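Local structure of Vlm2 (Streptomyces tsusimaensis, 6ECB) at residues A[73-78]-A[206-211]; A[227-232]-A[257-262]; A[240-245]-A[267-272]. The protein is a nonribosomal peptide synthetase of valinomycin biosynthesis, whose thioesterase domain, the part described here, probably releases the finished depsipeptide. All coordinates share one frame; numbering follows the deposited sequence.

Contact 1: residues A[73-78]-A[206-211]; sequences PGLGAG and EDYLDR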
# COMPACT_ATOMS: atom_id res chain seq x y z
N PRO A 73 -13.48 -2.33 -0.35
CA PRO A 73 -14.83 -2.45 -0.88
C PRO A 73 -15.24 -1.16 -1.58
O PRO A 73 -14.78 -0.08 -1.23
CB PRO A 73 -15.69 -2.70 0.37
CG PRO A 73 -14.92 -2.23 1.49
CD PRO A 73 -13.45 -2.35 1.12
N GLY A 74 -16.10 -1.31 -2.58
CA GLY A 74 -16.83 -0.22 -3.19
C GLY A 74 -16.15 0.43 -4.37
O GLY A 74 -16.66 1.42 -4.89
N LEU A 75 -14.99 -0.08 -4.79
CA LEU A 75 -14.30 0.45 -5.96
C LEU A 75 -14.80 -0.17 -7.27
O LEU A 75 -14.53 0.40 -8.33
CB LEU A 75 -12.79 0.24 -5.81
CG LEU A 75 -12.08 0.98 -4.67
CD1 LEU A 75 -10.59 0.70 -4.67
CD2 LEU A 75 -12.30 2.49 -4.68
N GLY A 76 -15.57 -1.27 -7.23
CA GLY A 76 -16.03 -1.92 -8.45
C GLY A 76 -17.28 -1.28 -9.05
O GLY A 76 -18.05 -0.58 -8.40
N ALA A 77 -17.49 -1.55 -10.34
CA ALA A 77 -18.59 -0.91 -11.05
C ALA A 77 -19.93 -1.39 -10.50
O ALA A 77 -20.09 -2.57 -10.15
CB ALA A 77 -18.50 -1.19 -12.55
N GLY A 78 -20.88 -0.47 -10.41
CA GLY A 78 -22.19 -0.80 -9.90
C GLY A 78 -22.25 -1.20 -8.45
O GLY A 78 -23.32 -1.60 -7.97
N GLU A 206 -13.02 5.11 -15.90
CA GLU A 206 -13.45 6.42 -15.40
C GLU A 206 -14.13 6.29 -14.04
O GLU A 206 -13.85 7.06 -13.11
CB GLU A 206 -14.38 7.08 -16.41
CG GLU A 206 -14.87 8.45 -15.96
CD GLU A 206 -15.91 9.03 -16.91
OE1 GLU A 206 -15.95 8.59 -18.08
OE2 GLU A 206 -16.68 9.90 -16.47
N ASP A 207 -15.00 5.29 -13.90
CA ASP A 207 -15.71 5.07 -12.65
C ASP A 207 -14.76 4.66 -11.52
O ASP A 207 -14.89 5.13 -10.38
CB ASP A 207 -16.77 4.00 -12.87
CG ASP A 207 -17.65 3.81 -11.68
OD1 ASP A 207 -18.39 4.76 -11.36
OD2 ASP A 207 -17.58 2.72 -11.07
N TYR A 208 -13.82 3.76 -11.80
CA TYR A 208 -12.87 3.34 -10.78
C TYR A 208 -12.04 4.52 -10.30
O TYR A 208 -11.78 4.67 -9.10
CB TYR A 208 -11.95 2.25 -11.35
CG TYR A 208 -11.03 1.62 -10.36
CD1 TYR A 208 -11.37 0.45 -9.70
CD2 TYR A 208 -9.80 2.19 -10.07
CE1 TYR A 208 -10.52 -0.14 -8.81
CE2 TYR A 208 -8.95 1.62 -9.18
CZ TYR A 208 -9.32 0.46 -8.54
OH TYR A 208 -8.47 -0.09 -7.65
N LEU A 209 -11.58 5.35 -11.23
CA LEU A 209 -10.77 6.50 -10.85
C LEU A 209 -11.54 7.44 -9.93
O LEU A 209 -11.00 7.94 -8.94
CB LEU A 209 -10.31 7.23 -12.11
CG LEU A 209 -9.51 8.51 -11.90
CD1 LEU A 209 -8.23 8.22 -11.12
CD2 LEU A 209 -9.20 9.14 -13.25
N ASP A 210 -12.80 7.71 -10.28
CA ASP A 210 -13.63 8.55 -9.43
C ASP A 210 -13.76 7.95 -8.03
O ASP A 210 -13.62 8.66 -7.02
CB ASP A 210 -15.01 8.71 -10.08
CG ASP A 210 -15.88 9.69 -9.34
OD1 ASP A 210 -15.53 10.89 -9.36
OD2 ASP A 210 -16.90 9.27 -8.74
N ARG A 211 -14.00 6.65 -7.96
CA ARG A 211 -14.20 6.02 -6.66
C ARG A 211 -12.91 6.02 -5.86
O ARG A 211 -12.91 6.25 -4.65
CB ARG A 211 -14.72 4.60 -6.84
CG ARG A 211 -16.15 4.55 -7.39
CD ARG A 211 -16.51 3.11 -7.78
NE ARG A 211 -17.86 3.03 -8.35
CZ ARG A 211 -18.94 2.60 -7.69
NH1 ARG A 211 -18.85 2.21 -6.43
NH2 ARG A 211 -20.11 2.57 -8.30
O HOH W 1 -15.38 1.10 -10.96

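Contact 2: residues A[227-232]-A[257-262]; sequences VLPQRK and ENYAAG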
# COMPACT_ATOMS: atom_id res chain seq x y z
N VAL A 227 -4.31 5.78 13.72
CA VAL A 227 -3.56 4.80 12.95
C VAL A 227 -2.24 4.43 13.63
O VAL A 227 -1.62 3.43 13.24
CB VAL A 227 -3.28 5.25 11.50
CG1 VAL A 227 -4.59 5.76 10.83
CG2 VAL A 227 -2.21 6.30 11.42
N LEU A 228 -1.82 5.17 14.64
CA LEU A 228 -0.60 4.82 15.37
C LEU A 228 -0.73 3.43 15.99
O LEU A 228 -1.76 3.12 16.61
CB LEU A 228 -0.34 5.85 16.47
CG LEU A 228 0.98 5.66 17.23
CD1 LEU A 228 2.15 6.09 16.36
CD2 LEU A 228 0.96 6.43 18.55
N PRO A 229 0.26 2.55 15.83
CA PRO A 229 0.23 1.28 16.54
C PRO A 229 0.10 1.50 18.04
O PRO A 229 0.58 2.48 18.59
CB PRO A 229 1.57 0.64 16.17
CG PRO A 229 1.88 1.19 14.82
CD PRO A 229 1.36 2.61 14.85
N GLN A 230 -0.57 0.56 18.70
CA GLN A 230 -0.83 0.67 20.13
C GLN A 230 -0.60 -0.62 20.90
O GLN A 230 -0.99 -0.71 22.07
CB GLN A 230 -2.28 1.11 20.39
CG GLN A 230 -2.59 2.55 20.05
CD GLN A 230 -1.80 3.55 20.88
OE1 GLN A 230 -1.10 3.18 21.83
NE2 GLN A 230 -1.91 4.82 20.53
N ARG A 231 -0.01 -1.64 20.27
CA ARG A 231 0.41 -2.86 20.95
C ARG A 231 1.62 -3.39 20.22
O ARG A 231 1.99 -2.89 19.15
CB ARG A 231 -0.72 -3.89 21.00
CG ARG A 231 -1.09 -4.49 19.66
CD ARG A 231 -2.25 -5.45 19.81
NE ARG A 231 -1.86 -6.84 19.57
CZ ARG A 231 -2.72 -7.85 19.55
NH1 ARG A 231 -4.01 -7.62 19.76
NH2 ARG A 231 -2.30 -9.09 19.30
N LYS A 232 2.30 -4.36 20.82
CA LYS A 232 3.44 -4.95 20.16
C LYS A 232 2.98 -6.13 19.32
O LYS A 232 2.11 -6.91 19.73
CB LYS A 232 4.50 -5.41 21.14
CG LYS A 232 5.13 -4.30 21.99
CD LYS A 232 6.43 -4.81 22.54
CE LYS A 232 7.10 -3.85 23.49
NZ LYS A 232 8.52 -4.26 23.63
N GLU A 257 10.44 -0.24 16.44
CA GLU A 257 10.87 -1.15 17.50
C GLU A 257 9.97 -1.08 18.72
O GLU A 257 9.84 -2.08 19.46
CB GLU A 257 12.33 -0.85 17.85
CG GLU A 257 12.90 -1.85 18.83
CD GLU A 257 14.43 -1.96 18.79
OE1 GLU A 257 15.09 -1.22 18.01
OE2 GLU A 257 14.96 -2.81 19.56
N ASN A 258 9.29 0.05 18.95
CA ASN A 258 8.33 0.15 20.04
C ASN A 258 7.25 -0.93 19.93
O ASN A 258 6.66 -1.32 20.94
CB ASN A 258 7.58 1.48 20.03
CG ASN A 258 8.47 2.68 20.19
OD1 ASN A 258 9.69 2.58 20.27
ND2 ASN A 258 7.84 3.85 20.26
N TYR A 259 6.94 -1.33 18.70
CA TYR A 259 5.77 -2.13 18.37
C TYR A 259 6.16 -3.53 17.94
O TYR A 259 5.35 -4.25 17.35
CB TYR A 259 4.95 -1.41 17.29
CG TYR A 259 4.67 0.01 17.73
CD1 TYR A 259 3.89 0.25 18.85
CD2 TYR A 259 5.24 1.09 17.08
CE1 TYR A 259 3.68 1.57 19.31
CE2 TYR A 259 5.05 2.38 17.54
CZ TYR A 259 4.27 2.62 18.63
OH TYR A 259 4.10 3.92 19.09
N ALA A 260 7.39 -3.93 18.22
CA ALA A 260 7.89 -5.22 17.80
C ALA A 260 8.10 -6.06 19.05
O ALA A 260 8.92 -5.71 19.89
CB ALA A 260 9.21 -5.07 17.05
N ALA A 261 7.35 -7.14 19.18
CA ALA A 261 7.61 -8.03 20.31
C ALA A 261 8.77 -8.96 20.04
O ALA A 261 9.32 -9.54 20.97
CB ALA A 261 6.37 -8.84 20.68
N GLY A 262 9.15 -9.10 18.78
CA GLY A 262 10.28 -9.91 18.40
C GLY A 262 11.28 -9.13 17.60
O GLY A 262 11.67 -8.02 17.98
O HOH W 2 2.13 4.03 20.83

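Contact 3: residues A[240-245]-A[267-272]; sequences FRTKNH and VDIPGD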
# COMPACT_ATOMS: atom_id res chain seq x y z
N PHE A 240 11.57 -1.19 5.30
CA PHE A 240 12.37 -0.77 4.16
C PHE A 240 12.16 0.73 4.03
O PHE A 240 11.03 1.17 3.78
CB PHE A 240 11.95 -1.52 2.89
CG PHE A 240 12.20 -3.00 2.96
CD1 PHE A 240 11.26 -3.85 3.56
CD2 PHE A 240 13.38 -3.54 2.48
CE1 PHE A 240 11.52 -5.20 3.67
CE2 PHE A 240 13.64 -4.90 2.59
CZ PHE A 240 12.69 -5.73 3.19
N ARG A 241 13.23 1.51 4.20
CA ARG A 241 13.09 2.95 4.27
C ARG A 241 14.00 3.65 3.27
O ARG A 241 15.18 3.31 3.15
CB ARG A 241 13.41 3.48 5.69
CG ARG A 241 14.74 3.02 6.19
CD ARG A 241 15.20 3.81 7.44
NE ARG A 241 16.34 3.16 8.06
CZ ARG A 241 16.63 3.22 9.36
NH1 ARG A 241 15.88 3.93 10.19
NH2 ARG A 241 17.68 2.56 9.81
N THR A 242 13.43 4.65 2.61
CA THR A 242 14.21 5.52 1.74
C THR A 242 15.01 6.50 2.61
O THR A 242 14.77 6.64 3.82
CB THR A 242 13.32 6.25 0.74
OG1 THR A 242 12.34 7.07 1.41
CG2 THR A 242 12.60 5.26 -0.17
N LYS A 243 15.97 7.16 1.97
CA LYS A 243 16.96 7.95 2.69
C LYS A 243 16.97 9.42 2.28
O LYS A 243 17.96 10.11 2.49
CB LYS A 243 18.35 7.34 2.52
CG LYS A 243 18.46 5.91 3.05
CD LYS A 243 17.87 5.73 4.48
CE LYS A 243 18.57 6.62 5.52
NZ LYS A 243 20.02 6.30 5.65
N ASN A 244 15.86 9.93 1.78
CA ASN A 244 15.77 11.33 1.40
C ASN A 244 14.66 12.03 2.16
O ASN A 244 14.10 13.03 1.69
CB ASN A 244 15.56 11.46 -0.10
CG ASN A 244 16.71 10.90 -0.87
OD1 ASN A 244 17.84 11.33 -0.69
ND2 ASN A 244 16.44 9.89 -1.69
N HIS A 245 14.30 11.52 3.34
CA HIS A 245 13.30 12.17 4.16
C HIS A 245 13.89 13.38 4.87
O HIS A 245 15.08 13.43 5.16
CB HIS A 245 12.73 11.21 5.21
CG HIS A 245 12.00 10.04 4.65
ND1 HIS A 245 10.72 10.15 4.13
CD2 HIS A 245 12.35 8.74 4.53
CE1 HIS A 245 10.31 8.95 3.74
NE2 HIS A 245 11.28 8.09 3.96
N VAL A 267 16.10 -1.78 6.62
CA VAL A 267 16.82 -1.93 5.36
C VAL A 267 16.69 -0.64 4.56
O VAL A 267 15.57 -0.20 4.25
CB VAL A 267 16.29 -3.11 4.53
CG1 VAL A 267 17.04 -3.24 3.21
CG2 VAL A 267 16.40 -4.40 5.33
N ASP A 268 17.81 -0.03 4.21
CA ASP A 268 17.77 1.18 3.40
C ASP A 268 17.46 0.81 1.95
O ASP A 268 18.01 -0.17 1.42
CB ASP A 268 19.11 1.93 3.47
CG ASP A 268 19.38 2.59 4.83
OD1 ASP A 268 18.52 2.61 5.72
OD2 ASP A 268 20.48 3.13 4.99
N ILE A 269 16.61 1.60 1.30
CA ILE A 269 16.28 1.39 -0.11
C ILE A 269 16.45 2.69 -0.88
O ILE A 269 16.38 3.79 -0.30
CB ILE A 269 14.84 0.84 -0.29
CG1 ILE A 269 13.81 1.69 0.48
CG2 ILE A 269 14.77 -0.60 0.19
CD1 ILE A 269 12.35 1.41 0.12
N PRO A 270 16.65 2.61 -2.20
CA PRO A 270 16.79 3.83 -3.00
C PRO A 270 15.45 4.48 -3.31
O PRO A 270 14.38 3.92 -3.09
CB PRO A 270 17.44 3.31 -4.30
CG PRO A 270 16.88 1.94 -4.44
CD PRO A 270 16.79 1.39 -3.02
N GLY A 271 15.55 5.67 -3.89
CA GLY A 271 14.38 6.42 -4.25
C GLY A 271 13.93 7.34 -3.13
O GLY A 271 14.62 7.53 -2.12
N ASP A 272 12.74 7.89 -3.32
CA ASP A 272 12.06 8.55 -2.20
C ASP A 272 10.66 7.98 -2.06
O ASP A 272 10.32 6.99 -2.72
CB ASP A 272 12.06 10.07 -2.39
CG ASP A 272 11.32 10.51 -3.63
OD1 ASP A 272 10.22 9.97 -3.89
OD2 ASP A 272 11.85 11.41 -4.32
O HOH W 3 18.54 0.86 7.65
O HOH W 4 16.56 6.46 -0.75
O HOH W 5 19.84 4.35 7.68

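Contact 1: residues A[73-78]-A[206-211]
Asp207 OD2 is gripped by two donors, Arg211 NE at 2.8 Å and water 1 at 2.7 Å. The first bond is a salt bridge spanning one helical turn, between residues i and i+4 on the opening turn of helix 206-220. This helix belongs to the insertion between strands 134-137 and 237-241 of the alpha/beta-hydrolase fold, where thioesterases of this family carry their lid, and it meets the loop that follows strand 67-71. Water 1 also donates to Leu75 O (2.9 Å), so the aspartate holds the loop through solvent. With CG anti to the carbonyl carbon and the chain extended from there to NE, Arg211 reaches along the loop. Its NH1 donates to Gly74 O at 2.8 Å, with an angle of 151° at the hydrogen and the oxygen near the guanidinium plane, and it has a second acceptor in Glu79 O. Gly76 O sits over the centre of one guanidinium face, 3.4 Å from CZ, so several carbonyl dipoles would probably stabilise the cation. Arginine suits the place because it offers donors in several directions; Gly74 adopts a positive phi of 91°, readily accepted by glycine. Leu75 supplies the apolar half. Its CB packs 3.8 Å from Tyr208 CE1 as the two side chains cross obliquely, while CD2 lies 3.9 Å from Arg211 CB. The tyrosine places its polar end beyond the leucine, where OH is hydrogen-bonded to Glu71 and Thr50, and Leu75 CD1 approaches that oxygen to 3.7 Å.

Contact 2: residues A[227-232]-A[257-262]
Apolar packing dominates this contact between two loops, which lead into strands 237-241 and 264-268, the neighbouring last two strands of the alpha/beta-hydrolase sheet. Tyr259 is its centre. Pro229 CB makes a CH-pi contact with one face of the ring, 3.6 Å from the centroid and offset toward the rim, the two side chains crossing at about a right angle. Asn258 CB covers the opposite face, so the ring is sandwiched; Phe118 of helix 112-126 touches both Pro229 and Tyr259. Proline suits the spot by giving a compact, rigid surface to a flat partner. Lys232 contributes its aliphatic part: the chain, extended beyond CG, runs past Asn258 O, which lies 3.5 Å from CG, and its CB meets Ala261 CB at 3.9 Å.

No hydrogen bond joins the two segments directly, although Tyr259 and Ala261 pair through the backbone with Leu233, the next residue. Water 2, at the ring edge, donates to Pro229 O (3.1 Å) and is hydrogen-bonded to Tyr259 OH at 2.6 Å. An alanine at Tyr259 would lose the CH-pi face and the hydroxyl, and would probably loosen Pro229 and the water that bridges to it. Weaker electrostatics complete the set. Lys232 CA makes a CA-H...O contact of 3.5 Å with Tyr259 O. Arg231 O, buried with no hydrogen-bonding partner in the model, lies near the ring plane, 3.7 Å from Tyr259 CD1.

Contact 3: residues A[240-245]-A[267-272]
Two short backbone hydrogen bonds lie at the tight end of this contact, where strands 237-241 and 264-268 run parallel. Arg241 N donates to Val267 O at 2.9 Å, nearly along the C=O axis with 162° at the hydrogen, and Ile269 N returns a bond of the same 2.9 Å to Arg241 O, meeting it from above its carbonyl plane. On one face Phe240 and Val267 lie side by side, with ring atom CD2 of Phe240 3.6 Å from Val267 CB. Ile269 CG2 comes to the edge of the same ring. Helix 281-293 packs against all three, so bulky hydrocarbon side chains fit here.

The two strands and helix 247-250 between them form a beta-alpha-beta crossover, the last in the alpha/beta-hydrolase sheet. Beyond the strands, Thr242 packs its CB 3.4 Å from Gly271 O, and its backbone N is hydrogen-bonded to Asp138 OD1, possibly the acid of a Ser-His-Asp triad with Ser111 and His273. Gly271 adopts backbone angles at which a CB would jam against the carbonyl O of Pro270.

The face bearing Arg241 and Asp268 is wetter and charged. Asp268 OD1 takes three donors: Arg241 NE, in a salt bridge of 3.2 Å, and waters 3 and 5. The guanidinium and carboxylate planes are 57° apart. Lys243, bent at chi2, chi3 and chi4, curls back over the aspartate to put NZ 3.3 Å from OD2, above the carboxylate plane. Two cations so close would probably keep Asp268 ionised. At the exposed loop end the grip loosens: Asn244 ND2 makes only a weak bond, 3.0 Å, to Gly271 O, whereas water 4 donates to that same oxygen at 2.6 Å and also joins Lys243 N to Ile269 O.

Contacts 2 and 3 hold the same pair of strands, 237-241 and 264-268: contact 2 joins the loops that enter them, contact 3 the strands themselves and the turns that follow. Their centres are 21 Å apart and their segments alternate along the chain. Contact 1 lies across the chain's centre, about 32 Å from contact 3 between centres, and ties a loop to a helix of the insertion. All three are partly buried, but contact 3 alone has paired strands with a hydrocarbon face against a helix. Contact 2 relies on one aromatic ring without direct hydrogen bonds, whereas contact 1 depends on an arginine donating to a loop carbonyl, and on an aspartate and a water.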